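Local coordinates for protein yxeP (Bacillus subtilis, PDB 1YSJ) that probably catalyses the deacetylation of N-acetylcysteine to cysteine and acetate with two divalent metal ions per subunit, in the breakdown of S-(2-succino)cysteine, at residues 78-83 / 150-155; 92-97 / 129-134; 279-284 / 317-322. The protein carries 1 engineered substitution. All blocks are in the same frame, centred on the assembly; numbering follows the deposited sequence. Where two conformers were deposited one is given.

Overall arrangement
Of the elements that make these contacts, strand 79-84 comes first from the N terminus, followed by strand 91-97, helix 124-139 and strand 148-154. Interaction 2 closes a loop of 31 residues by packing helix 124-139 on strand 91-97. Interaction 1 closes a longer loop of 66 residues by pairing strand 79-84 with strand 148-154, and interaction 2 falls wholly within that loop. The two touch, with centres about 8 Å apart, and share the large mixed sheet. Interaction 3 follows later in the chain and crosses neither. Its centre lies about 25 Å from that of interaction 1. It joins the start of helix 282-302 to the end of strand 306-320, where the smaller antiparallel sheet meets the nickel-binding part.

Interaction 1 of 3, residues 78-83 / 150-155. Engineered in segment 78-83: Gly78 (natural residue Ala).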
# COMPACT_ATOMS: atom_id res chain seq x y z
N GLY A 78 -2.68 -7.74 -37.72
CA GLY A 78 -3.94 -7.14 -38.13
C GLY A 78 -4.02 -7.11 -39.63
O GLY A 78 -2.99 -7.06 -40.32
N VAL A 79 -5.24 -7.16 -40.15
CA VAL A 79 -5.46 -7.27 -41.59
C VAL A 79 -6.50 -6.24 -42.01
O VAL A 79 -7.55 -6.10 -41.36
CB VAL A 79 -5.93 -8.70 -41.99
CG1 VAL A 79 -6.11 -8.82 -43.50
CG2 VAL A 79 -4.95 -9.75 -41.51
N ILE A 80 -6.20 -5.52 -43.08
CA ILE A 80 -7.14 -4.58 -43.68
C ILE A 80 -7.49 -5.09 -45.07
O ILE A 80 -6.61 -5.27 -45.91
CB ILE A 80 -6.58 -3.13 -43.75
CG1 ILE A 80 -5.87 -2.73 -42.44
CG2 ILE A 80 -7.68 -2.14 -44.15
CD1 ILE A 80 -6.76 -2.70 -41.17
N ALA A 81 -8.77 -5.31 -45.30
CA ALA A 81 -9.26 -5.79 -46.58
C ALA A 81 -10.31 -4.82 -47.12
O ALA A 81 -10.81 -3.96 -46.38
CB ALA A 81 -9.84 -7.20 -46.44
N GLU A 82 -10.65 -4.96 -48.40
CA GLU A 82 -11.55 -4.02 -49.05
C GLU A 82 -12.36 -4.71 -50.15
O GLU A 82 -11.81 -5.46 -50.96
CB GLU A 82 -10.75 -2.84 -49.62
CG GLU A 82 -11.58 -1.72 -50.24
CD GLU A 82 -10.78 -0.44 -50.45
OE1 GLU A 82 -10.48 0.25 -49.45
OE2 GLU A 82 -10.47 -0.11 -51.62
N ILE A 83 -13.67 -4.45 -50.16
CA ILE A 83 -14.55 -4.89 -51.25
C ILE A 83 -15.26 -3.70 -51.86
O ILE A 83 -16.03 -3.00 -51.18
CB ILE A 83 -15.57 -5.97 -50.77
CG1 ILE A 83 -14.84 -7.27 -50.42
CG2 ILE A 83 -16.62 -6.24 -51.85
CD1 ILE A 83 -15.62 -8.22 -49.57
N ARG A 150 -14.63 -1.44 -46.20
CA ARG A 150 -13.30 -1.73 -45.70
C ARG A 150 -13.42 -2.62 -44.46
O ARG A 150 -14.18 -2.31 -43.54
CB ARG A 150 -12.58 -0.43 -45.39
CG ARG A 150 -11.07 -0.54 -45.36
CD ARG A 150 -10.44 0.84 -45.36
NE ARG A 150 -10.50 1.45 -46.68
CZ ARG A 150 -10.21 2.73 -46.94
NH1 ARG A 150 -9.86 3.55 -45.95
NH2 ARG A 150 -10.29 3.19 -48.18
N PHE A 151 -12.70 -3.73 -44.45
CA PHE A 151 -12.71 -4.65 -43.31
C PHE A 151 -11.46 -4.47 -42.45
O PHE A 151 -10.33 -4.46 -42.95
CB PHE A 151 -12.84 -6.10 -43.77
CG PHE A 151 -14.13 -6.39 -44.48
CD1 PHE A 151 -14.25 -6.14 -45.85
CD2 PHE A 151 -15.23 -6.88 -43.79
CE1 PHE A 151 -15.44 -6.40 -46.51
CE2 PHE A 151 -16.43 -7.13 -44.44
CZ PHE A 151 -16.54 -6.89 -45.81
N ILE A 152 -11.69 -4.31 -41.15
CA ILE A 152 -10.64 -4.04 -40.18
C ILE A 152 -10.54 -5.21 -39.21
O ILE A 152 -11.46 -5.45 -38.41
CB ILE A 152 -10.91 -2.71 -39.42
CG1 ILE A 152 -10.94 -1.53 -40.41
CG2 ILE A 152 -9.86 -2.47 -38.33
CD1 ILE A 152 -11.53 -0.26 -39.83
N PHE A 153 -9.44 -5.94 -39.29
CA PHE A 153 -9.15 -6.99 -38.33
C PHE A 153 -8.08 -6.46 -37.39
O PHE A 153 -6.90 -6.46 -37.70
CB PHE A 153 -8.76 -8.30 -39.04
CG PHE A 153 -9.87 -8.86 -39.91
CD1 PHE A 153 -9.98 -8.50 -41.25
CD2 PHE A 153 -10.80 -9.74 -39.37
CE1 PHE A 153 -11.00 -9.01 -42.05
CE2 PHE A 153 -11.83 -10.26 -40.17
CZ PHE A 153 -11.93 -9.89 -41.51
N GLN A 154 -8.55 -5.99 -36.24
CA GLN A 154 -7.77 -5.14 -35.36
C GLN A 154 -7.05 -5.92 -34.26
O GLN A 154 -7.67 -6.71 -33.54
CB GLN A 154 -8.70 -4.09 -34.74
CG GLN A 154 -8.04 -3.22 -33.68
CD GLN A 154 -9.02 -2.67 -32.67
OE1 GLN A 154 -9.99 -2.00 -33.03
NE2 GLN A 154 -8.76 -2.93 -31.39
N PRO A 155 -5.74 -5.67 -34.10
CA PRO A 155 -5.01 -6.30 -33.00
C PRO A 155 -5.26 -5.55 -31.69
O PRO A 155 -5.76 -4.43 -31.72
CB PRO A 155 -3.55 -6.13 -33.41
CG PRO A 155 -3.54 -4.85 -34.19
CD PRO A 155 -4.87 -4.78 -34.90
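Val79 faces Phe153 and Ala81 faces Phe151 as hydrogen-bonded pairs of an antiparallel ladder, whose strand axes approach to 4.5 Å at 163°. Four backbone bonds join these pairs. Val79 N to Phe153 O measures 3.0 Å, and Phe151 N to Ala81 O measures 2.7 Å. The ladder places strands 79-84 and 148-154 side by side in the large mixed sheet.

The Val79, Ala81, Phe151 and Phe153 side chains share one face. Ile83 CD1 meets Phe151 CE1 obliquely at 3.6 Å. The Phe153 ring turns its edge to Val79 O, with CD1 3.4 Å from that oxygen. Helices 52-64 and 124-139 cover this face.

Ile80, Ile152, Glu82 and Arg150 project from the other face. Ile80 CG2 packs on Arg150 CG at 3.9 Å. Glu82 is fully extended, with CG anti to the backbone N (chi1 -176°), and runs alongside Arg150. Its OE1 takes both Arg150 NE (3.0 Å) and Arg150 NH2. The carboxylate and guanidinium planes are only 22° apart. Lys84 makes a salt bridge with Glu82 OE2, while Arg150 NH1 binds the carbonyls of Val171 and Asn173.

Gly78, an engineered substitution for alanine, lies where the strand begins, its CA 3.1 Å from Phe153 O. Its N is hydrogen-bonded to Thr55 OG1.

The salt bridge is side-on, and both nitrogens share one oxygen. With these further partners, neither charged group is likely to turn easily. One face of the ladder is apolar, while the other mixes Ile80 and Ile152 with the Glu82-Arg150 pair.

Interaction 2 of 3, residues 92-97 / 129-134; sequences IAIRAD and ASIIGT
Ile131 of helix 124-139 rests on Ile94 and Ala96 of strand 91-97, which lie two residues apart on the strand and so on the same face. Ile131 loses the most surface here. Its CD1 meets Ile94 CG2 at 3.7 Å, and its CG2 reaches the same methyl at 3.9 Å. The two isoleucines approach aslant, and the CG2 methyl of Ile94 touches both methyls of Ile131. Ile131 CG1 stands anti to its carbonyl carbon (chi1 -60°), which places it beside Ala96, with CG1 3.8 Å from Ala96 CB. The small alanine lets the helix side chain come close to the strand.

Ile94 also reaches one helical turn further on. Its CD1 meets Thr134 CG2 tip to tip at 4.2 Å. The Thr134 OG1 hydroxyl is hydrogen-bonded to Ser389 O in helix 384-402.

This is a beta-alpha-beta crossover. Strand 91-97 leads to helix 124-139, which runs back over one face of the sheet and leads to strand 148-154, the parallel neighbour of strand 91-97. The strand and helix segments lie 8.4 Å apart at their axes, with directions 152° apart. No hydrogen bond joins them, and the contact is plain apolar packing.

Phe151 and Met181 extend the apolar patch around Ile131 onto the adjacent strands. The same helix carries the nickel ligand His124 in its first turn. On the strand's other face, Arg95 points away from the helix, and its guanidinium makes salt bridges with Glu349 and Asp350. Its side chain lies about 7 Å from a bound nickel ion.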
# COMPACT_ATOMS: atom_id res chain seq x y z
N ILE A 92 -17.36 2.64 -46.16
CA ILE A 92 -17.70 2.30 -44.77
C ILE A 92 -16.82 1.16 -44.26
O ILE A 92 -16.23 0.43 -45.05
CB ILE A 92 -19.21 1.98 -44.57
CG1 ILE A 92 -19.63 0.74 -45.37
CG2 ILE A 92 -20.08 3.20 -44.92
CD1 ILE A 92 -20.86 0.04 -44.81
N ALA A 93 -16.74 1.02 -42.95
CA ALA A 93 -15.84 0.04 -42.36
C ALA A 93 -16.58 -0.93 -41.45
O ALA A 93 -17.57 -0.56 -40.82
CB ALA A 93 -14.70 0.74 -41.61
N ILE A 94 -16.10 -2.16 -41.42
CA ILE A 94 -16.61 -3.18 -40.51
C ILE A 94 -15.44 -3.77 -39.72
O ILE A 94 -14.44 -4.22 -40.30
CB ILE A 94 -17.42 -4.28 -41.24
CG1 ILE A 94 -18.64 -3.68 -41.93
CG2 ILE A 94 -17.85 -5.37 -40.26
CD1 ILE A 94 -19.38 -4.64 -42.86
N ARG A 95 -15.56 -3.78 -38.41
CA ARG A 95 -14.43 -4.07 -37.55
C ARG A 95 -14.62 -5.36 -36.75
O ARG A 95 -15.69 -5.60 -36.18
CB ARG A 95 -14.17 -2.88 -36.63
CG ARG A 95 -13.02 -3.04 -35.64
CD ARG A 95 -13.48 -3.71 -34.35
NE ARG A 95 -12.68 -3.28 -33.21
CZ ARG A 95 -13.05 -3.42 -31.94
NH1 ARG A 95 -14.21 -3.99 -31.64
NH2 ARG A 95 -12.26 -2.97 -30.98
N ALA A 96 -13.57 -6.17 -36.71
CA ALA A 96 -13.45 -7.31 -35.79
C ALA A 96 -12.13 -7.23 -35.03
O ALA A 96 -11.12 -6.76 -35.56
CB ALA A 96 -13.56 -8.63 -36.54
N ASP A 97 -12.13 -7.69 -33.78
CA ASP A 97 -10.90 -7.77 -32.97
C ASP A 97 -10.33 -9.18 -32.98
O ASP A 97 -11.08 -10.15 -32.99
CB ASP A 97 -11.15 -7.29 -31.53
CG ASP A 97 -12.54 -7.64 -31.01
OD1 ASP A 97 -13.21 -8.53 -31.58
OD2 ASP A 97 -12.97 -7.00 -30.03
N ALA A 129 -14.07 -14.72 -37.37
CA ALA A 129 -14.67 -15.66 -38.32
C ALA A 129 -15.98 -15.14 -38.94
O ALA A 129 -16.20 -15.30 -40.14
CB ALA A 129 -14.89 -17.02 -37.67
N SER A 130 -16.82 -14.50 -38.12
CA SER A 130 -18.07 -13.88 -38.57
C SER A 130 -17.84 -12.82 -39.64
O SER A 130 -18.50 -12.85 -40.68
CB SER A 130 -18.82 -13.24 -37.40
OG SER A 130 -19.35 -14.22 -36.53
N ILE A 131 -16.91 -11.91 -39.38
CA ILE A 131 -16.63 -10.79 -40.28
C ILE A 131 -15.87 -11.25 -41.55
O ILE A 131 -15.93 -10.58 -42.59
CB ILE A 131 -15.92 -9.61 -39.54
CG1 ILE A 131 -16.80 -9.06 -38.40
CG2 ILE A 131 -15.54 -8.46 -40.48
CD1 ILE A 131 -18.25 -8.74 -38.79
N ILE A 132 -15.18 -12.39 -41.46
CA ILE A 132 -14.63 -13.01 -42.66
C ILE A 132 -15.79 -13.55 -43.49
O ILE A 132 -15.82 -13.39 -44.71
CB ILE A 132 -13.61 -14.13 -42.34
CG1 ILE A 132 -12.31 -13.54 -41.79
CG2 ILE A 132 -13.30 -14.95 -43.60
CD1 ILE A 132 -11.35 -14.58 -41.23
N GLY A 133 -16.76 -14.18 -42.80
CA GLY A 133 -18.01 -14.60 -43.43
C GLY A 133 -18.69 -13.46 -44.18
O GLY A 133 -19.04 -13.61 -45.36
N THR A 134 -18.86 -12.33 -43.50
CA THR A 134 -19.44 -11.13 -44.09
C THR A 134 -18.74 -10.74 -45.39
O THR A 134 -19.39 -10.48 -46.41
CB THR A 134 -19.41 -9.94 -43.10
OG1 THR A 134 -20.15 -10.28 -41.93
CG2 THR A 134 -20.01 -8.68 -43.72

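Interaction 3 of 3, residues 279-284 / 317-322; sequences TFQKEA and SVQNDG
Lys282 reaches over to Ser317 and Gln319 with the end of its side chain. Its NZ makes a weak hydrogen bond to Ser317 O at 3.3 Å. A water accepts from the same NZ at 3.1 Å and from Ser317 N at 2.9 Å, and so links the ammonium to that backbone N. Lys282 CE lies 3.4 Å from Gln319 OE1, as the two side chains cross obliquely. That glutamine has a second conformer, so this last contact is doubtful. A turn about the CB-CG bond (chi2 -67°) helps bring the lysine toward the strand.

Replacing Lys282 with a leucine would probably leave Ser317 O and the bridging water without their shared donor.

Further out, Ser317 OG is hydrogen-bonded to Met200 O, and Thr279 OG1 to Ser202 OG, both on strand 197-211. Asn320 OD1 is hydrogen-bonded to Phe362 N, and Asn320 ND2 to Lys195 O, in the nickel-binding part. The contact thus lies where the smaller sheet, consistent with the dimerisation domain of M20 enzymes, returns to that part.

One weak direct bond and one water bridge make this a light, polar link rather than a packed core.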
# COMPACT_ATOMS: atom_id res chain seq x y z
N THR A 279 -17.77 6.53 -16.78
CA THR A 279 -18.93 7.38 -17.07
C THR A 279 -19.62 6.92 -18.35
O THR A 279 -19.04 6.15 -19.13
CB THR A 279 -18.53 8.86 -17.25
OG1 THR A 279 -17.93 9.04 -18.54
CG2 THR A 279 -17.56 9.33 -16.16
N PHE A 280 -20.84 7.39 -18.56
CA PHE A 280 -21.57 7.11 -19.80
C PHE A 280 -21.82 8.35 -20.65
O PHE A 280 -22.00 8.24 -21.86
CB PHE A 280 -22.86 6.34 -19.51
CG PHE A 280 -22.64 4.90 -19.15
CD1 PHE A 280 -22.45 3.94 -20.15
CD2 PHE A 280 -22.59 4.50 -17.82
CE1 PHE A 280 -22.23 2.60 -19.82
CE2 PHE A 280 -22.37 3.16 -17.48
CZ PHE A 280 -22.19 2.21 -18.48
N GLN A 281 -21.83 9.52 -20.02
CA GLN A 281 -21.94 10.77 -20.78
C GLN A 281 -20.64 11.57 -20.84
O GLN A 281 -19.80 11.48 -19.94
CB GLN A 281 -23.12 11.63 -20.28
CG GLN A 281 -24.52 11.05 -20.62
CD GLN A 281 -24.78 10.83 -22.13
OE1 GLN A 281 -23.91 11.03 -22.98
NE2 GLN A 281 -26.01 10.40 -22.45
N LYS A 282 -20.48 12.33 -21.92
CA LYS A 282 -19.23 13.03 -22.24
C LYS A 282 -18.88 14.11 -21.23
O LYS A 282 -17.72 14.28 -20.87
CB LYS A 282 -19.30 13.64 -23.65
CG LYS A 282 -19.73 12.68 -24.76
CD LYS A 282 -18.69 11.59 -25.01
CE LYS A 282 -19.25 10.48 -25.89
NZ LYS A 282 -18.33 9.32 -25.98
N GLU A 283 -19.90 14.84 -20.78
CA GLU A 283 -19.73 15.92 -19.80
C GLU A 283 -19.38 15.39 -18.41
O GLU A 283 -18.52 15.96 -17.73
CB GLU A 283 -20.97 16.84 -19.75
CG GLU A 283 -22.32 16.13 -19.91
CD GLU A 283 -22.66 15.78 -21.35
OE1 GLU A 283 -22.63 16.68 -22.22
OE2 GLU A 283 -22.97 14.60 -21.62
N ALA A 284 -20.03 14.30 -18.01
CA ALA A 284 -19.71 13.61 -16.76
C ALA A 284 -18.24 13.22 -16.69
O ALA A 284 -17.60 13.39 -15.65
CB ALA A 284 -20.60 12.38 -16.59
N SER A 317 -16.30 6.68 -24.08
CA SER A 317 -17.45 5.79 -24.10
C SER A 317 -17.83 5.36 -25.53
O SER A 317 -17.70 6.16 -26.47
CB SER A 317 -18.63 6.48 -23.45
OG SER A 317 -19.73 5.61 -23.35
N VAL A 318 -18.28 4.12 -25.69
CA VAL A 318 -18.85 3.66 -26.96
C VAL A 318 -20.19 4.36 -27.16
O VAL A 318 -21.17 4.09 -26.45
CB VAL A 318 -19.00 2.11 -27.03
CG1 VAL A 318 -19.77 1.69 -28.29
CG2 VAL A 318 -17.64 1.43 -27.00
N GLN A 319 -20.22 5.27 -28.14
CA GLN A 319 -21.39 6.10 -28.42
C GLN A 319 -21.95 5.77 -29.81
O GLN A 319 -21.27 5.98 -30.82
CB GLN A 319 -21.00 7.58 -28.35
CG GLN A 319 -22.17 8.57 -28.45
CD GLN A 319 -22.76 8.93 -27.10
OE1 GLN A 319 -22.16 8.68 -26.06
NE2 GLN A 319 -23.93 9.55 -27.12
N ASN A 320 -23.17 5.26 -29.86
CA ASN A 320 -23.81 4.87 -31.12
C ASN A 320 -24.58 6.01 -31.79
O ASN A 320 -25.42 6.67 -31.17
CB ASN A 320 -24.70 3.63 -30.94
CG ASN A 320 -23.89 2.36 -30.73
OD1 ASN A 320 -22.74 2.26 -31.15
ND2 ASN A 320 -24.49 1.37 -30.07
N ASP A 321 -24.29 6.23 -33.08
CA ASP A 321 -24.93 7.27 -33.88
C ASP A 321 -26.34 6.85 -34.27
O ASP A 321 -26.54 5.78 -34.85
CB ASP A 321 -24.10 7.56 -35.14
CG ASP A 321 -24.38 8.93 -35.73
OD1 ASP A 321 -25.55 9.24 -36.07
OD2 ASP A 321 -23.41 9.71 -35.89
N GLY A 322 -27.32 7.70 -33.95
CA GLY A 322 -28.72 7.43 -34.23
C GLY A 322 -29.14 7.43 -35.70
O GLY A 322 -30.26 7.02 -36.02
O HOH W 1 -16.69 9.44 -23.37